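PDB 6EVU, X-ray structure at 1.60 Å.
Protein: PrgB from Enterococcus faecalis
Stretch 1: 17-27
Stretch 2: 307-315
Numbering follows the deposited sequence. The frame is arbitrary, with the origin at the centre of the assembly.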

# COMPACT_ATOMS: atom_id res chain seq x y z
N ASN A 17 -7.88 15.08 18.02
CA ASN A 17 -6.90 14.05 18.31
C ASN A 17 -7.55 12.99 19.19
O ASN A 17 -8.77 12.95 19.35
CB ASN A 17 -5.66 14.68 18.90
CG ASN A 17 -4.99 15.61 17.92
OD1 ASN A 17 -4.74 15.23 16.77
ND2 ASN A 17 -4.74 16.85 18.35
N GLU A 18 -6.76 12.07 19.74
CA GLU A 18 -7.39 10.99 20.48
C GLU A 18 -8.14 11.58 21.67
O GLU A 18 -7.66 12.51 22.33
CB GLU A 18 -6.38 9.93 20.92
CG GLU A 18 -7.04 8.63 21.43
CD GLU A 18 -7.18 7.56 20.33
OE1 GLU A 18 -6.15 7.02 19.83
OE2 GLU A 18 -8.34 7.29 19.94
N ASN A 19 -9.37 11.08 21.88
CA ASN A 19 -10.23 11.58 22.94
C ASN A 19 -9.66 11.25 24.31
O ASN A 19 -10.11 11.82 25.31
CB ASN A 19 -11.67 11.03 22.80
CG ASN A 19 -11.78 9.50 23.01
OD1 ASN A 19 -10.85 8.73 22.76
ND2 ASN A 19 -12.95 9.08 23.47
N SER A 20 -8.69 10.34 24.35
CA SER A 20 -8.24 9.75 25.58
C SER A 20 -6.74 9.70 25.60
O SER A 20 -6.05 10.00 24.62
CB SER A 20 -8.78 8.33 25.80
OG SER A 20 -8.61 7.98 27.17
N TYR A 21 -6.27 9.31 26.76
CA TYR A 21 -4.89 8.99 27.00
C TYR A 21 -4.66 7.49 26.89
O TYR A 21 -3.51 7.06 26.99
CB TYR A 21 -4.52 9.49 28.39
CG TYR A 21 -5.64 9.19 29.35
CD1 TYR A 21 -5.82 7.88 29.82
CD2 TYR A 21 -6.55 10.17 29.74
CE1 TYR A 21 -6.85 7.60 30.67
CE2 TYR A 21 -7.56 9.89 30.59
CZ TYR A 21 -7.73 8.61 31.06
OH TYR A 21 -8.77 8.30 31.91
N VAL A 22 -5.73 6.69 26.74
CA VAL A 22 -5.56 5.24 26.80
C VAL A 22 -4.69 4.81 25.63
O VAL A 22 -4.86 5.27 24.50
CB VAL A 22 -6.90 4.50 26.79
CG1 VAL A 22 -7.68 4.70 28.06
CG2 VAL A 22 -7.72 4.84 25.53
N ASN A 23 -3.72 3.95 25.92
CA ASN A 23 -2.74 3.54 24.93
C ASN A 23 -2.13 2.22 25.39
O ASN A 23 -1.95 1.98 26.58
CB ASN A 23 -1.67 4.60 24.72
CG ASN A 23 -0.64 4.58 25.79
OD1 ASN A 23 0.40 3.93 25.65
ND2 ASN A 23 -0.93 5.26 26.91
N GLU A 24 -1.85 1.36 24.42
CA GLU A 24 -1.19 0.09 24.67
C GLU A 24 0.02 0.02 23.77
O GLU A 24 -0.06 0.36 22.59
CB GLU A 24 -2.13 -1.10 24.42
CG GLU A 24 -2.97 -0.96 23.17
CD GLU A 24 -3.80 -2.21 22.89
OE1 GLU A 24 -4.09 -2.95 23.86
OE2 GLU A 24 -4.16 -2.44 21.70
N ALA A 25 1.13 -0.42 24.33
CA ALA A 25 2.35 -0.56 23.56
C ALA A 25 2.15 -1.56 22.43
O ALA A 25 1.38 -2.53 22.52
CB ALA A 25 3.51 -0.97 24.47
N ILE A 26 2.79 -1.29 21.30
CA ILE A 26 2.78 -2.24 20.20
C ILE A 26 4.04 -3.08 20.31
O ILE A 26 5.15 -2.54 20.25
CB ILE A 26 2.75 -1.52 18.85
CG1 ILE A 26 1.64 -0.49 18.84
CG2 ILE A 26 2.56 -2.55 17.76
CD1 ILE A 26 2.00 0.73 18.02
N SER A 27 3.89 -4.38 20.49
CA SER A 27 5.06 -5.25 20.44
C SER A 27 5.53 -5.42 18.99
O SER A 27 4.74 -5.69 18.08
CB SER A 27 4.77 -6.60 21.09
OG SER A 27 3.82 -7.37 20.35
N ASN A 307 8.08 -0.92 10.13
CA ASN A 307 8.56 0.36 10.67
C ASN A 307 7.35 1.24 10.97
O ASN A 307 6.87 2.00 10.12
CB ASN A 307 9.46 1.02 9.64
CG ASN A 307 10.86 0.41 9.60
OD1 ASN A 307 11.33 -0.03 8.54
ND2 ASN A 307 11.55 0.43 10.76
N LEU A 308 6.80 1.08 12.17
CA LEU A 308 5.59 1.79 12.54
C LEU A 308 5.96 3.23 12.87
O LEU A 308 6.96 3.50 13.55
CB LEU A 308 4.91 1.13 13.75
CG LEU A 308 4.85 -0.39 13.78
CD1 LEU A 308 4.12 -0.92 15.01
CD2 LEU A 308 4.14 -0.82 12.52
N ASN A 309 5.11 4.16 12.45
CA ASN A 309 5.31 5.54 12.87
C ASN A 309 4.69 5.85 14.23
O ASN A 309 4.40 7.03 14.55
CB ASN A 309 4.82 6.49 11.78
CG ASN A 309 5.69 6.43 10.55
OD1 ASN A 309 6.91 6.54 10.65
ND2 ASN A 309 5.08 6.24 9.39
N ALA A 310 4.56 4.83 15.09
CA ALA A 310 4.13 5.02 16.47
C ALA A 310 4.75 3.93 17.35
O ALA A 310 5.39 2.99 16.87
CB ALA A 310 2.60 5.02 16.58
N GLN A 311 4.56 4.07 18.66
CA GLN A 311 4.97 3.05 19.61
C GLN A 311 3.80 2.46 20.35
O GLN A 311 3.95 1.42 21.01
CB GLN A 311 5.95 3.63 20.65
CG GLN A 311 6.92 4.65 20.08
CD GLN A 311 8.33 4.10 19.91
OE1 GLN A 311 8.52 3.05 19.29
NE2 GLN A 311 9.32 4.80 20.48
N SER A 312 2.64 3.10 20.30
CA SER A 312 1.47 2.66 21.04
C SER A 312 0.28 3.08 20.21
O SER A 312 0.41 3.84 19.25
CB SER A 312 1.43 3.23 22.46
OG SER A 312 1.40 4.64 22.48
N VAL A 313 -0.89 2.54 20.54
CA VAL A 313 -2.11 2.78 19.77
C VAL A 313 -3.22 2.81 20.79
O VAL A 313 -3.08 2.31 21.90
CB VAL A 313 -2.41 1.70 18.71
CG1 VAL A 313 -1.42 1.77 17.60
CG2 VAL A 313 -2.40 0.32 19.37
N LYS A 314 -4.34 3.35 20.38
CA LYS A 314 -5.55 3.20 21.16
C LYS A 314 -6.02 1.75 21.10
O LYS A 314 -6.16 1.19 20.00
CB LYS A 314 -6.68 4.07 20.63
CG LYS A 314 -7.96 3.79 21.41
CD LYS A 314 -9.07 4.76 21.14
CE LYS A 314 -9.55 5.29 22.45
NZ LYS A 314 -10.89 5.96 22.42
N PRO A 315 -6.24 1.10 22.25
CA PRO A 315 -6.96 -0.16 22.42
C PRO A 315 -8.47 -0.00 22.25
O PRO A 315 -9.05 -0.82 21.53
CB PRO A 315 -6.61 -0.55 23.85
CG PRO A 315 -6.47 0.78 24.54
CD PRO A 315 -5.77 1.64 23.54

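The two stretches, at least 282 residues apart in sequence wherever they touch, run antiparallel and bury 679 Å² between them, both sides summed. The strand pairing is short: Glu 24 and Ala 25 face Val 313 and Ser 312. Glu 24 and Val 313 form the hydrogen-bonded pair, with CA atoms 5.7 Å apart, and each supplies one donor and one acceptor. Glu 24 N donates to Val 313 O at 3.0 Å, with an N-H...O angle of 163°, and Val 313 N returns the bond to Glu 24 O at 3.1 Å and 150°. Ala 25 and Ser 312 are the non-hydrogen-bonded pair, and their CA atoms approach to 4.2 Å, the tighter spacing expected of such a site. Beyond them, Ile 26 N donates to Gln 311 O at 3.0 Å and 171°, the straightest of the three backbone bonds.

Two of these carbonyls also receive CA-H...O contacts. Asn 23 CA lies 3.3 Å from Val 313 O, with an angle of 144° at the hydrogen, and Ser 312 CA lies 3.2 Å from Glu 24 O, at 125°. Each contact adds a polarised C-H to an oxygen that already accepts an amide proton.

Side chains sort by face. Ala 25 and Ser 312 share one; Glu 24 and Val 313 share the other. Although the CA-to-CB bond of Glu 24 follows its sheet face, the end of the side chain comes nearer the partner stretch, and its CD sits 3.4 Å from Pro 315 CB; its carboxylate has no hydrogen bond to that stretch. Ile 26, buried and pointing toward stretch 2, makes the main apolar contacts: its CG2 is 3.6 Å from Leu 308 CD1, and its CD1 is 3.6 Å from Val 313 CG1.

Two polar side chains, Asn 19 and Glu 18, meet Lys 314. The lysine is extended at chi1 and chi2 (both t), and its NZ donates to Asn 19 OD1 at 2.8 Å, satisfying that amide oxygen with a charged donor. Glu 18 OE2 forms a long salt bridge to Lys 314 NZ at 3.8 Å; the position of this oxygen is less certain, so the bridge carries less weight than the Asn 19 bond. Val 22 CG2 packs 3.6 Å from Lys 314 CE, against the aliphatic part of the lysine, and 4.2 Å from Pro 315 CD. Ser 312 OG and Asn 23 OD1, 3.4 Å apart, make at most a weak hydrogen bond, since the hydroxyl proton has another acceptor within reach.

Within stretch 1, two side-chain hydrogen bonds lie in the segment before the strand. Val 22 N donates to Ser 20 OG at 3.2 Å and 156°, while Asn 23 ND2 donates to Tyr 21 O at 3.1 Å and 173°.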